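Local structure of pilus assembly protein CpaE (Caulobacter crescentus, 4N0P) at residues Thr24-Cys29 and Val63-Asn68; Gln69-Leu74 and Val96-Thr101; Arg85-Leu90 and Tyr115-Arg120; Val103-Gln108 and Arg121-Tyr126. The protein takes part in pilus assembly and, as a whole protein, probably binds and hydrolyses ATP, this chain being its receiver-like domain. All coordinates share one frame; numbering follows the deposited sequence.

How the interactions relate
From the N terminus, strand 24-28 opens interaction 1, which closes when the end of helix 58-65 folds back over it. Interaction 2 follows in series and joins the loop entering strand 74-77 to the loop entering strand 102-107. The two touch, because Thr24 and His26 bond to Ser73 and Leu74. Interaction 3 pairs helices 83-94 and 112-120, and its segments alternate with those of interaction 2. Interaction 4 crosses interaction 3 and closes the beta-alpha-beta unit from strand 102-107 to strand 125-128. The centres of interactions 3 and 4 lie about 8 Å apart. Interactions 1 and 4 reach the same parallel sheet without touching each other.

Interaction 1 of 4, residues Thr24-Cys29 and Val63-Asn68; sequences TIHAFC and VDYYQN
Phe28 packs against two consecutive tyrosines, Tyr65 and Tyr66, and His26 takes the hydroxyl of the second. The tight part lies around Phe28. Its ring turns an edge to the face of Tyr65 in an offset edge-to-face pair, with centroids 5.5 Å apart and planes at 63°. CZ of Phe28 does most of the touching and comes 3.7 Å from CG of Tyr65. The side chains of Phe28 and Tyr66 come at each other from opposite directions. Tyr66 OH sits at the ring edge, in the plane, 3.3 Å from CE1 of Phe28. The three rings form an aromatic cluster.

His26 and Phe28 are two apart on strand 24-28, so both side chains leave the same face of the sheet. Helix 58-65 covers that face, as a flanking helix does in the alternating beta-alpha fold of receiver domains. Tyr66 is the first residue past the helical turn. Its ring therefore reaches back to the strand from the chain just beyond the helix.

The polar link is one hydrogen bond, 2.8 Å between ND1 of His26 and OH of Tyr66, and either could be the donor. The hydroxyl lies near the plane of the imidazole, at its edge. With CG beside its backbone N (chi1 -69°), His26 brings ND1 to this hydroxyl.

The looser, partly exposed side lies between His26 and Tyr65. His26 ND1 comes no nearer than 4.4 Å to CE1 of Tyr65. Pro72 also packs against His26 and Tyr66, while Arg55 of strand 51-55 touches His26 and Phe28.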
loop_
_atom_site.group_PDB
_atom_site.type_symbol
_atom_site.label_atom_id
_atom_site.label_comp_id
_atom_site.label_asym_id
_atom_site.label_seq_id
_atom_site.Cartn_x
_atom_site.Cartn_y
_atom_site.Cartn_z
ATOM N N THR A 24 -3.365 11.531 -0.281
ATOM C CA THR A 24 -2.106 11.356 -1.007
ATOM C C THR A 24 -1.678 9.920 -0.789
ATOM O O THR A 24 -1.709 9.433 0.357
ATOM C CB THR A 24 -1.041 12.360 -0.558
ATOM O OG1 THR A 24 -1.001 12.360 0.883
ATOM C CG2 THR A 24 -1.326 13.764 -1.056
ATOM N N ILE A 25 -1.335 9.221 -1.879
ATOM C CA ILE A 25 -0.906 7.833 -1.832
ATOM C C ILE A 25 0.495 7.723 -2.411
ATOM O O ILE A 25 0.703 8.186 -3.524
ATOM C CB ILE A 25 -1.858 6.877 -2.630
ATOM C CG1 ILE A 25 -3.327 6.939 -2.162
ATOM C CG2 ILE A 25 -1.297 5.420 -2.629
ATOM C CD1 ILE A 25 -4.339 6.215 -3.152
ATOM N N HIS A 26 1.429 7.120 -1.692
ATOM C CA HIS A 26 2.771 6.844 -2.222
ATOM C C HIS A 26 2.908 5.348 -2.322
ATOM O O HIS A 26 2.780 4.664 -1.300
ATOM C CB HIS A 26 3.887 7.419 -1.335
ATOM C CG HIS A 26 3.986 8.918 -1.317
ATOM N ND1 HIS A 26 4.903 9.560 -0.495
ATOM C CD2 HIS A 26 3.269 9.846 -1.999
ATOM C CE1 HIS A 26 4.700 10.857 -0.685
ATOM N NE2 HIS A 26 3.742 11.079 -1.599
ATOM N N ALA A 27 3.132 4.820 -3.544
ATOM C CA ALA A 27 3.273 3.386 -3.691
ATOM C C ALA A 27 4.733 3.085 -4.047
ATOM O O ALA A 27 5.249 3.601 -5.024
ATOM C CB ALA A 27 2.312 2.869 -4.776
ATOM N N PHE A 28 5.409 2.317 -3.227
ATOM C CA PHE A 28 6.807 1.908 -3.472
ATOM C C PHE A 28 6.757 0.485 -3.888
ATOM O O PHE A 28 6.632 -0.391 -3.029
ATOM C CB PHE A 28 7.680 2.094 -2.208
ATOM C CG PHE A 28 7.940 3.533 -1.856
ATOM C CD1 PHE A 28 7.017 4.264 -1.115
ATOM C CD2 PHE A 28 9.138 4.148 -2.210
ATOM C CE1 PHE A 28 7.253 5.601 -0.805
ATOM C CE2 PHE A 28 9.374 5.478 -1.887
ATOM C CZ PHE A 28 8.422 6.201 -1.197
ATOM N N CYS A 29 6.765 0.244 -5.212
ATOM C CA CYS A 29 6.648 -1.108 -5.784
ATOM C C CYS A 29 8.001 -1.731 -6.015
ATOM O O CYS A 29 8.990 -1.034 -6.230
ATOM C CB CYS A 29 5.841 -1.085 -7.080
ATOM S SG CYS A 29 4.289 -0.163 -6.957
ATOM N N VAL A 63 11.570 3.163 3.364
ATOM C CA VAL A 63 12.222 3.426 4.653
ATOM C C VAL A 63 13.237 4.583 4.488
ATOM O O VAL A 63 13.277 5.492 5.327
ATOM C CB VAL A 63 12.857 2.144 5.219
ATOM C CG1 VAL A 63 13.732 2.443 6.450
ATOM C CG2 VAL A 63 11.763 1.130 5.560
ATOM N N ASP A 64 14.021 4.558 3.400
ATOM C CA ASP A 64 15.005 5.603 3.132
ATOM C C ASP A 64 14.326 6.954 2.866
ATOM O O ASP A 64 14.756 7.967 3.427
ATOM C CB ASP A 64 15.908 5.208 1.947
ATOM C CG ASP A 64 16.734 3.954 2.174
ATOM O OD1 ASP A 64 17.122 3.697 3.336
ATOM O OD2 ASP A 64 16.998 3.235 1.189
ATOM N N TYR A 65 13.259 6.965 2.021
ATOM C CA TYR A 65 12.494 8.166 1.621
ATOM C C TYR A 65 11.978 8.956 2.837
ATOM O O TYR A 65 12.017 10.188 2.829
ATOM C CB TYR A 65 11.272 7.763 0.736
ATOM C CG TYR A 65 10.690 8.906 -0.065
ATOM C CD1 TYR A 65 9.663 9.695 0.449
ATOM C CD2 TYR A 65 11.113 9.157 -1.368
ATOM C CE1 TYR A 65 9.155 10.782 -0.266
ATOM C CE2 TYR A 65 10.596 10.233 -2.101
ATOM C CZ TYR A 65 9.644 11.061 -1.532
ATOM O OH TYR A 65 9.146 12.114 -2.269
ATOM N N TYR A 66 11.414 8.245 3.830
ATOM C CA TYR A 66 10.746 8.897 4.959
ATOM C C TYR A 66 11.666 9.261 6.124
ATOM O O TYR A 66 11.200 9.791 7.130
ATOM C CB TYR A 66 9.541 8.070 5.424
ATOM C CG TYR A 66 8.497 7.939 4.325
ATOM C CD1 TYR A 66 7.910 9.073 3.747
ATOM C CD2 TYR A 66 8.092 6.689 3.867
ATOM C CE1 TYR A 66 6.948 8.961 2.735
ATOM C CE2 TYR A 66 7.146 6.565 2.833
ATOM C CZ TYR A 66 6.581 7.704 2.277
ATOM O OH TYR A 66 5.638 7.592 1.288
ATOM N N GLN A 67 12.990 9.058 5.956
ATOM C CA GLN A 67 13.942 9.508 6.974
ATOM C C GLN A 67 13.907 11.026 7.024
ATOM O O GLN A 67 13.940 11.602 8.111
ATOM C CB GLN A 67 15.370 9.021 6.663
ATOM C CG GLN A 67 15.545 7.501 6.731
ATOM C CD GLN A 67 15.136 6.901 8.049
ATOM O OE1 GLN A 67 15.499 7.396 9.129
ATOM N NE2 GLN A 67 14.340 5.834 7.986
ATOM N N ASN A 68 13.767 11.652 5.839
ATOM C CA ASN A 68 13.738 13.096 5.635
ATOM C C ASN A 68 12.363 13.684 5.193
ATOM O O ASN A 68 12.135 14.869 5.451
ATOM C CB ASN A 68 14.804 13.492 4.629
ATOM C CG ASN A 68 14.800 12.685 3.352
ATOM O OD1 ASN A 68 13.980 12.908 2.462
ATOM N ND2 ASN A 68 15.747 11.758 3.222
#

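Interaction 2 of 4, residues Gln69-Leu74 and Val96-Thr101; sequences QPTPSL and VCDPGT
Thr71 turns OG1 between its backbone N and carbonyl carbon (chi1 49°), facing the loop 96-101. Thr101 turns its own OG1 beside the backbone N (chi1 -65°), and Thr71 OG1 and Thr101 OG1 are 2.7 Å apart. They form a short relay. Thr71 OG1 donates to Thr101 OG1, which donates to Pro72 O at 2.8 Å, tilted from the carbonyl plane. Thr71 OG1 also accepts from Asp98 N at 2.9 Å in a fairly straight bond (163°). That oxygen is thus held on both its donor and acceptor functions.

Asp98 OD2 reaches the backbone of Thr71 in two ways. It accepts a weak bond from Thr71 N. A water donates both to OD2 and to Thr71 O, bridging the same two residues. CG2 of Thr71 packs on the opposite loop, 3.5 Å from Val96 O.

Asp98 to Thr101 is a type II beta turn, closed by Thr101 N to Asp98 O. Gly100 has the positive phi that this turn needs.

The contact lies at the surface, where two loops lead into strands 74-77 and 102-107. Ser73 OG bonds to Thr24 N, and Leu74 packs against helix 133-144.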
loop_
_atom_site.group_PDB
_atom_site.type_symbol
_atom_site.label_atom_id
_atom_site.label_comp_id
_atom_site.label_asym_id
_atom_site.label_seq_id
_atom_site.Cartn_x
_atom_site.Cartn_y
_atom_site.Cartn_z
ATOM N N GLN A 69 11.466 12.902 4.545
ATOM C CA GLN A 69 10.152 13.425 4.148
ATOM C C GLN A 69 9.025 12.898 5.069
ATOM O O GLN A 69 9.098 11.754 5.537
ATOM C CB GLN A 69 9.792 13.078 2.685
ATOM C CG GLN A 69 10.462 13.914 1.600
ATOM C CD GLN A 69 10.067 15.371 1.584
ATOM O OE1 GLN A 69 10.789 16.228 2.085
ATOM N NE2 GLN A 69 8.940 15.687 0.980
ATOM N N PRO A 70 7.960 13.687 5.308
ATOM C CA PRO A 70 6.831 13.150 6.101
ATOM C C PRO A 70 6.008 12.137 5.294
ATOM O O PRO A 70 6.039 12.156 4.048
ATOM C CB PRO A 70 6.002 14.387 6.424
ATOM C CG PRO A 70 6.233 15.315 5.246
ATOM C CD PRO A 70 7.692 15.066 4.839
ATOM N N THR A 71 5.310 11.210 6.003
ATOM C CA THR A 71 4.528 10.199 5.300
ATOM C C THR A 71 3.169 10.783 4.821
ATOM O O THR A 71 2.577 11.623 5.530
ATOM C CB THR A 71 4.317 8.951 6.159
ATOM O OG1 THR A 71 3.857 9.349 7.442
ATOM C CG2 THR A 71 5.590 8.117 6.327
ATOM N N PRO A 72 2.662 10.303 3.638
ATOM C CA PRO A 72 1.364 10.769 3.124
ATOM C C PRO A 72 0.202 10.052 3.844
ATOM O O PRO A 72 0.438 9.253 4.748
ATOM C CB PRO A 72 1.435 10.358 1.639
ATOM C CG PRO A 72 2.171 9.068 1.677
ATOM C CD PRO A 72 3.264 9.319 2.709
ATOM N N SER A 73 -1.051 10.225 3.351
ATOM C CA SER A 73 -2.210 9.556 3.942
ATOM C C SER A 73 -2.073 8.032 3.904
ATOM O O SER A 73 -2.406 7.353 4.872
ATOM C CB SER A 73 -3.494 9.950 3.195
ATOM O OG SER A 73 -3.506 11.309 2.774
ATOM N N LEU A 74 -1.543 7.503 2.775
ATOM C CA LEU A 74 -1.450 6.079 2.559
ATOM C C LEU A 74 -0.128 5.720 1.894
ATOM O O LEU A 74 0.253 6.356 0.906
ATOM C CB LEU A 74 -2.644 5.601 1.675
ATOM C CG LEU A 74 -2.636 4.115 1.260
ATOM C CD1 LEU A 74 -2.815 3.229 2.452
ATOM C CD2 LEU A 74 -3.767 3.799 0.300
ATOM N N VAL A 96 9.306 5.918 11.272
ATOM C CA VAL A 96 9.260 7.183 10.527
ATOM C C VAL A 96 7.833 7.465 9.990
ATOM O O VAL A 96 7.665 8.301 9.097
ATOM C CB VAL A 96 10.328 7.232 9.381
ATOM C CG1 VAL A 96 11.737 7.393 9.957
ATOM C CG2 VAL A 96 10.248 5.995 8.472
ATOM N N CYS A 97 6.830 6.778 10.551
ATOM C CA CYS A 97 5.448 6.970 10.126
ATOM C C CYS A 97 4.759 7.966 10.992
ATOM O O CYS A 97 4.801 7.908 12.227
ATOM C CB CYS A 97 4.688 5.658 10.095
ATOM S SG CYS A 97 4.824 4.794 8.517
ATOM N N ASP A 98 4.122 8.894 10.338
ATOM C CA ASP A 98 3.427 9.944 11.018
ATOM C C ASP A 98 2.064 9.369 11.493
ATOM O O ASP A 98 1.563 8.440 10.842
ATOM C CB ASP A 98 3.364 11.130 10.056
ATOM C CG ASP A 98 4.787 11.558 9.593
ATOM O OD1 ASP A 98 5.788 10.946 10.064
ATOM O OD2 ASP A 98 4.897 12.520 8.810
ATOM N N PRO A 99 1.443 10.085 12.466
ATOM C CA PRO A 99 0.059 9.790 12.827
ATOM C C PRO A 99 -0.816 10.082 11.627
ATOM O O PRO A 99 -0.528 11.004 10.836
ATOM C CB PRO A 99 -0.234 10.766 13.977
ATOM C CG PRO A 99 1.086 11.259 14.423
ATOM C CD PRO A 99 1.936 11.264 13.209
ATOM N N GLY A 100 -1.830 9.249 11.465
ATOM C CA GLY A 100 -2.764 9.366 10.365
ATOM C C GLY A 100 -2.331 8.579 9.149
ATOM O O GLY A 100 -3.153 8.385 8.247
ATOM N N THR A 101 -1.036 8.143 9.077
ATOM C CA THR A 101 -0.635 7.361 7.907
ATOM C C THR A 101 -1.086 5.894 8.015
ATOM O O THR A 101 -0.844 5.218 9.019
ATOM C CB THR A 101 0.911 7.442 7.732
ATOM O OG1 THR A 101 1.253 8.797 7.438
ATOM C CG2 THR A 101 1.435 6.532 6.605
HETATM O O HOH W 1 2.719 13.440 7.711
#

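Interaction 3 of 4, residues Arg85-Leu90 and Tyr115-Arg120; sequences RLLHLL and YRELMR
Leu118 pushes its CD2 methyl between Leu87 and Leu90, across two helices that flank the same parallel sheet. Helices 83-94 and 112-120 are successive crossover helices of the receiver-like alpha/beta fold. Their short segments run almost parallel, at 3°, with axes 11.5 Å apart. This spacing leaves the contact to side-chain ends, and no hydrogen bond crosses it.

The main bump is CD2 of Leu118. Its hollow is made by three leucines on one side of helix 83-94. Leu118 CD2 lies 3.8 Å from Leu87 CD2 and, more loosely, 4.4 Å from Leu86 CD2. Leu90 meets Leu118 at about a right angle. In Leu118, chi1 -67° sets CG beside the backbone N. CD1 continues the chain (chi2 178°) toward Tyr126, and the other branch, CD2, turns to helix 83-94.

A second, shallower fit lies at the partly exposed residues Leu87 and Glu117. Both methyls of Leu87 rest against the CG methylene of Glu117. The Glu117 chain bends at chi2, and its carboxylate turns to charged partners. Arg120 grips it side-on with NE and NH2, one to each oxygen, and Arg121 adds a salt bridge to OE2.

Leu59 of helix 58-65 touches Leu86 and Leu90, while Tyr126 and Val123 touch Leu118. The tightest point is CD1 of Leu90 against CD2 of Leu118, only 3.3 Å apart, closer than usual van der Waals contact.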
loop_
_atom_site.group_PDB
_atom_site.type_symbol
_atom_site.label_atom_id
_atom_site.label_comp_id
_atom_site.label_asym_id
_atom_site.label_seq_id
_atom_site.Cartn_x
_atom_site.Cartn_y
_atom_site.Cartn_z
ATOM N N ARG A 85 12.479 -10.421 6.006
ATOM C CA ARG A 85 13.011 -9.110 5.641
ATOM C C ARG A 85 11.876 -8.062 5.616
ATOM O O ARG A 85 12.074 -6.928 6.060
ATOM C CB ARG A 85 13.733 -9.198 4.284
ATOM C CG ARG A 85 14.434 -7.914 3.864
ATOM C CD ARG A 85 15.830 -7.737 4.432
ATOM N NE ARG A 85 16.451 -6.577 3.792
ATOM C CZ ARG A 85 17.076 -5.597 4.436
ATOM N NH1 ARG A 85 17.213 -5.640 5.756
ATOM N NH2 ARG A 85 17.587 -4.576 3.762
ATOM N N LEU A 86 10.682 -8.469 5.151
ATOM C CA LEU A 86 9.504 -7.594 5.122
ATOM C C LEU A 86 9.179 -7.122 6.547
ATOM O O LEU A 86 9.040 -5.923 6.786
ATOM C CB LEU A 86 8.291 -8.330 4.472
ATOM C CG LEU A 86 6.898 -7.690 4.665
ATOM C CD1 LEU A 86 6.813 -6.388 3.964
ATOM C CD2 LEU A 86 5.804 -8.586 4.124
ATOM N N LEU A 87 9.102 -8.044 7.500
ATOM C CA LEU A 87 8.753 -7.655 8.866
ATOM C C LEU A 87 9.797 -6.752 9.508
ATOM O O LEU A 87 9.424 -5.742 10.113
ATOM C CB LEU A 87 8.476 -8.892 9.717
ATOM C CG LEU A 87 7.241 -9.637 9.253
ATOM C CD1 LEU A 87 7.231 -11.068 9.761
ATOM C CD2 LEU A 87 5.981 -8.866 9.581
ATOM N N HIS A 88 11.090 -7.046 9.310
ATOM C CA HIS A 88 12.156 -6.199 9.846
ATOM C C HIS A 88 12.082 -4.762 9.263
ATOM O O HIS A 88 12.198 -3.767 9.983
ATOM C CB HIS A 88 13.525 -6.836 9.547
ATOM C CG HIS A 88 14.682 -5.955 9.908
ATOM N ND1 HIS A 88 15.038 -5.733 11.231
ATOM C CD2 HIS A 88 15.526 -5.261 9.105
ATOM C CE1 HIS A 88 16.071 -4.901 11.192
ATOM N NE2 HIS A 88 16.405 -4.591 9.934
ATOM N N LEU A 89 11.856 -4.665 7.955
ATOM C CA LEU A 89 11.764 -3.366 7.297
ATOM C C LEU A 89 10.504 -2.617 7.721
ATOM O O LEU A 89 10.543 -1.392 7.809
ATOM C CB LEU A 89 11.817 -3.527 5.781
ATOM C CG LEU A 89 13.179 -3.914 5.179
ATOM C CD1 LEU A 89 13.008 -4.458 3.789
ATOM C CD2 LEU A 89 14.109 -2.751 5.142
ATOM N N LEU A 90 9.409 -3.340 8.035
ATOM C CA LEU A 90 8.175 -2.686 8.513
ATOM C C LEU A 90 8.394 -2.049 9.890
ATOM O O LEU A 90 7.851 -0.972 10.156
ATOM C CB LEU A 90 6.974 -3.641 8.533
ATOM C CG LEU A 90 6.363 -3.955 7.167
ATOM C CD1 LEU A 90 5.375 -5.054 7.280
ATOM C CD2 LEU A 90 5.678 -2.743 6.551
ATOM N N TYR A 115 0.020 -12.860 7.232
ATOM C CA TYR A 115 -1.152 -12.001 7.295
ATOM C C TYR A 115 -1.479 -11.630 8.756
ATOM O O TYR A 115 -1.651 -10.448 9.077
ATOM C CB TYR A 115 -2.346 -12.702 6.645
ATOM C CG TYR A 115 -3.593 -11.852 6.638
ATOM C CD1 TYR A 115 -3.707 -10.743 5.800
ATOM C CD2 TYR A 115 -4.644 -12.124 7.506
ATOM C CE1 TYR A 115 -4.861 -9.959 5.789
ATOM C CE2 TYR A 115 -5.801 -11.344 7.505
ATOM C CZ TYR A 115 -5.908 -10.270 6.640
ATOM O OH TYR A 115 -7.048 -9.508 6.665
ATOM N N ARG A 116 -1.529 -12.634 9.638
ATOM C CA ARG A 116 -1.836 -12.421 11.052
ATOM C C ARG A 116 -0.843 -11.450 11.697
ATOM O O ARG A 116 -1.257 -10.538 12.421
ATOM C CB ARG A 116 -1.814 -13.773 11.796
ATOM C CG ARG A 116 -2.316 -13.700 13.220
ATOM C CD ARG A 116 -2.054 -15.016 13.934
ATOM N NE ARG A 116 -2.850 -16.119 13.385
ATOM C CZ ARG A 116 -2.344 -17.191 12.780
ATOM N NH1 ARG A 116 -1.035 -17.319 12.627
ATOM N NH2 ARG A 116 -3.142 -18.148 12.336
ATOM N N GLU A 117 0.452 -11.653 11.435
ATOM C CA GLU A 117 1.523 -10.838 11.995
ATOM C C GLU A 117 1.389 -9.389 11.509
ATOM O O GLU A 117 1.496 -8.469 12.320
ATOM C CB GLU A 117 2.886 -11.434 11.614
ATOM C CG GLU A 117 4.086 -10.763 12.268
ATOM C CD GLU A 117 4.065 -10.526 13.768
ATOM O OE1 GLU A 117 3.481 -11.347 14.515
ATOM O OE2 GLU A 117 4.653 -9.509 14.200
ATOM N N LEU A 118 1.134 -9.195 10.201
ATOM C CA LEU A 118 0.962 -7.850 9.631
ATOM C C LEU A 118 -0.213 -7.127 10.296
ATOM O O LEU A 118 -0.074 -5.964 10.679
ATOM C CB LEU A 118 0.734 -7.920 8.084
ATOM C CG LEU A 118 1.922 -8.401 7.233
ATOM C CD1 LEU A 118 1.551 -8.480 5.760
ATOM C CD2 LEU A 118 3.165 -7.547 7.469
ATOM N N MET A 119 -1.349 -7.824 10.476
ATOM C CA MET A 119 -2.549 -7.234 11.083
ATOM C C MET A 119 -2.266 -6.847 12.542
ATOM O O MET A 119 -2.654 -5.763 12.963
ATOM C CB MET A 119 -3.746 -8.191 10.992
ATOM C CG MET A 119 -4.267 -8.403 9.582
ATOM S SD MET A 119 -4.663 -6.901 8.581
ATOM C CE MET A 119 -3.203 -6.789 7.558
ATOM N N ARG A 120 -1.524 -7.696 13.277
ATOM C CA ARG A 120 -1.123 -7.434 14.662
ATOM C C ARG A 120 -0.228 -6.176 14.753
ATOM O O ARG A 120 -0.327 -5.429 15.741
ATOM C CB ARG A 120 -0.383 -8.641 15.244
ATOM C CG ARG A 120 -0.344 -8.661 16.759
ATOM C CD ARG A 120 0.512 -9.809 17.281
ATOM N NE ARG A 120 1.922 -9.700 16.872
ATOM C CZ ARG A 120 2.846 -9.007 17.533
ATOM N NH1 ARG A 120 2.530 -8.356 18.646
ATOM N NH2 ARG A 120 4.093 -8.958 17.084
#

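Interaction 4 of 4, residues Val103-Gln108 and Arg121-Tyr126; sequences VVVVGQ and RGVSEY
Val105 and Tyr126 pair as parallel neighbours in the sheet, with their side chains on one face. Two backbone hydrogen bonds join the segments. Ser124 N donates to Val103 O at 2.8 Å, nearly in line with the carbonyl. Val105 N donates to Glu125 O at 3.0 Å and is the straighter bond, at 168°. A CA-H...O contact from Tyr126 CA to Val105 O, 3.3 Å, adds to the pairing.

Apolar contacts gather on the face of Val105 and Tyr126. CG1 of Val105 touches CD1 of Tyr126 at 3.6 Å. CG2 of Val105 meets CG1 of Val123 at 3.9 Å, the two side chains crossing at about a right angle. Tyr126 has CG anti to its N (chi1 174°), and its ring runs along the strand past Val105 to Gly107. There Tyr126 OH lies 3.5 Å from CA of Gly107, where the lack of a side chain leaves room for the hydroxyl. That OH bonds to Thr109 O. On the other face, Val104 and Glu125 lie side by side.

One water bridges polar groups at the strand start. It accepts from Val103 N, donates to Gly122 O and is also hydrogen-bonded to Ser124 OG.

Gly122 ends helix 112-120 in a Schellman motif, and the chain then enters edge strand 125-128, completing a beta-alpha-beta crossover. Helix 112-120 covers Val123 and Tyr126, while helix 133-144 packs on Val104 and Ser124 from the other face.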
loop_
_atom_site.group_PDB
_atom_site.type_symbol
_atom_site.label_atom_id
_atom_site.label_comp_id
_atom_site.label_asym_id
_atom_site.label_seq_id
_atom_site.Cartn_x
_atom_site.Cartn_y
_atom_site.Cartn_z
ATOM N N VAL A 103 -0.797 1.998 6.256
ATOM C CA VAL A 103 0.163 1.225 5.472
ATOM C C VAL A 103 -0.535 0.007 4.872
ATOM O O VAL A 103 -1.230 -0.738 5.572
ATOM C CB VAL A 103 1.427 0.833 6.306
ATOM C CG1 VAL A 103 2.327 -0.147 5.538
ATOM C CG2 VAL A 103 2.222 2.083 6.722
ATOM N N VAL A 104 -0.336 -0.195 3.563
ATOM C CA VAL A 104 -0.894 -1.344 2.854
ATOM C C VAL A 104 0.301 -2.099 2.266
ATOM O O VAL A 104 1.160 -1.480 1.653
ATOM C CB VAL A 104 -1.919 -0.910 1.767
ATOM C CG1 VAL A 104 -2.273 -2.082 0.864
ATOM C CG2 VAL A 104 -3.185 -0.339 2.409
ATOM N N VAL A 105 0.322 -3.413 2.415
ATOM C CA VAL A 105 1.402 -4.232 1.878
ATOM C C VAL A 105 0.869 -5.017 0.689
ATOM O O VAL A 105 -0.209 -5.584 0.768
ATOM C CB VAL A 105 1.986 -5.175 2.983
ATOM C CG1 VAL A 105 2.990 -6.195 2.390
ATOM C CG2 VAL A 105 2.613 -4.366 4.139
ATOM N N VAL A 106 1.644 -5.061 -0.404
ATOM C CA VAL A 106 1.317 -5.882 -1.565
ATOM C C VAL A 106 2.351 -7.005 -1.577
ATOM O O VAL A 106 3.542 -6.724 -1.550
ATOM C CB VAL A 106 1.305 -5.090 -2.895
ATOM C CG1 VAL A 106 0.942 -6.020 -4.055
ATOM C CG2 VAL A 106 0.341 -3.903 -2.830
ATOM N N GLY A 107 1.906 -8.249 -1.567
ATOM C CA GLY A 107 2.836 -9.378 -1.557
ATOM C C GLY A 107 2.450 -10.474 -2.529
ATOM O O GLY A 107 1.374 -10.421 -3.106
ATOM N N GLN A 108 3.296 -11.484 -2.717
ATOM C CA GLN A 108 2.914 -12.574 -3.633
ATOM C C GLN A 108 2.601 -13.838 -2.855
ATOM O O GLN A 108 2.236 -14.841 -3.475
ATOM C CB GLN A 108 4.025 -12.895 -4.676
ATOM C CG GLN A 108 4.633 -11.713 -5.435
ATOM C CD GLN A 108 3.681 -10.966 -6.346
ATOM O OE1 GLN A 108 3.381 -9.785 -6.128
ATOM N NE2 GLN A 108 3.245 -11.608 -7.425
ATOM N N ARG A 121 0.628 -5.944 13.730
ATOM C CA ARG A 121 1.519 -4.784 13.679
ATOM C C ARG A 121 0.794 -3.487 13.281
ATOM O O ARG A 121 1.412 -2.411 13.304
ATOM C CB ARG A 121 2.674 -5.036 12.714
ATOM C CG ARG A 121 3.531 -6.174 13.172
ATOM C CD ARG A 121 4.947 -5.999 12.754
ATOM N NE ARG A 121 5.731 -7.133 13.230
ATOM C CZ ARG A 121 7.016 -7.317 12.969
ATOM N NH1 ARG A 121 7.681 -6.444 12.229
ATOM N NH2 ARG A 121 7.645 -8.382 13.441
ATOM N N GLY A 122 -0.487 -3.577 12.919
ATOM C CA GLY A 122 -1.256 -2.395 12.544
ATOM C C GLY A 122 -1.283 -2.076 11.064
ATOM O O GLY A 122 -1.769 -1.011 10.684
ATOM N N VAL A 123 -0.782 -3.001 10.207
ATOM C CA VAL A 123 -0.876 -2.868 8.746
ATOM C C VAL A 123 -2.376 -2.886 8.408
ATOM O O VAL A 123 -3.116 -3.732 8.927
ATOM C CB VAL A 123 -0.062 -3.969 8.010
ATOM C CG1 VAL A 123 -0.412 -4.031 6.524
ATOM C CG2 VAL A 123 1.451 -3.775 8.216
ATOM N N SER A 124 -2.832 -1.906 7.581
ATOM C CA SER A 124 -4.245 -1.736 7.266
ATOM C C SER A 124 -4.794 -2.823 6.390
ATOM O O SER A 124 -5.917 -3.268 6.621
ATOM C CB SER A 124 -4.500 -0.385 6.608
ATOM O OG SER A 124 -4.318 0.646 7.550
ATOM N N GLU A 125 -4.000 -3.288 5.409
ATOM C CA GLU A 125 -4.458 -4.320 4.496
ATOM C C GLU A 125 -3.252 -5.012 3.890
ATOM O O GLU A 125 -2.176 -4.421 3.775
ATOM C CB GLU A 125 -5.354 -3.677 3.393
ATOM C CG GLU A 125 -6.074 -4.633 2.445
ATOM C CD GLU A 125 -6.930 -5.697 3.107
ATOM O OE1 GLU A 125 -6.370 -6.692 3.634
ATOM O OE2 GLU A 125 -8.171 -5.527 3.105
ATOM N N TYR A 126 -3.448 -6.253 3.481
ATOM C CA TYR A 126 -2.424 -7.023 2.785
ATOM C C TYR A 126 -3.064 -7.533 1.499
ATOM O O TYR A 126 -4.097 -8.196 1.571
ATOM C CB TYR A 126 -1.868 -8.159 3.670
ATOM C CG TYR A 126 -0.913 -9.082 2.939
ATOM C CD1 TYR A 126 0.353 -8.645 2.550
ATOM C CD2 TYR A 126 -1.294 -10.372 2.584
ATOM C CE1 TYR A 126 1.230 -9.490 1.865
ATOM C CE2 TYR A 126 -0.429 -11.221 1.894
ATOM C CZ TYR A 126 0.831 -10.776 1.534
ATOM O OH TYR A 126 1.692 -11.625 0.873
HETATM O O HOH W 2 -1.990 1.047 8.805
#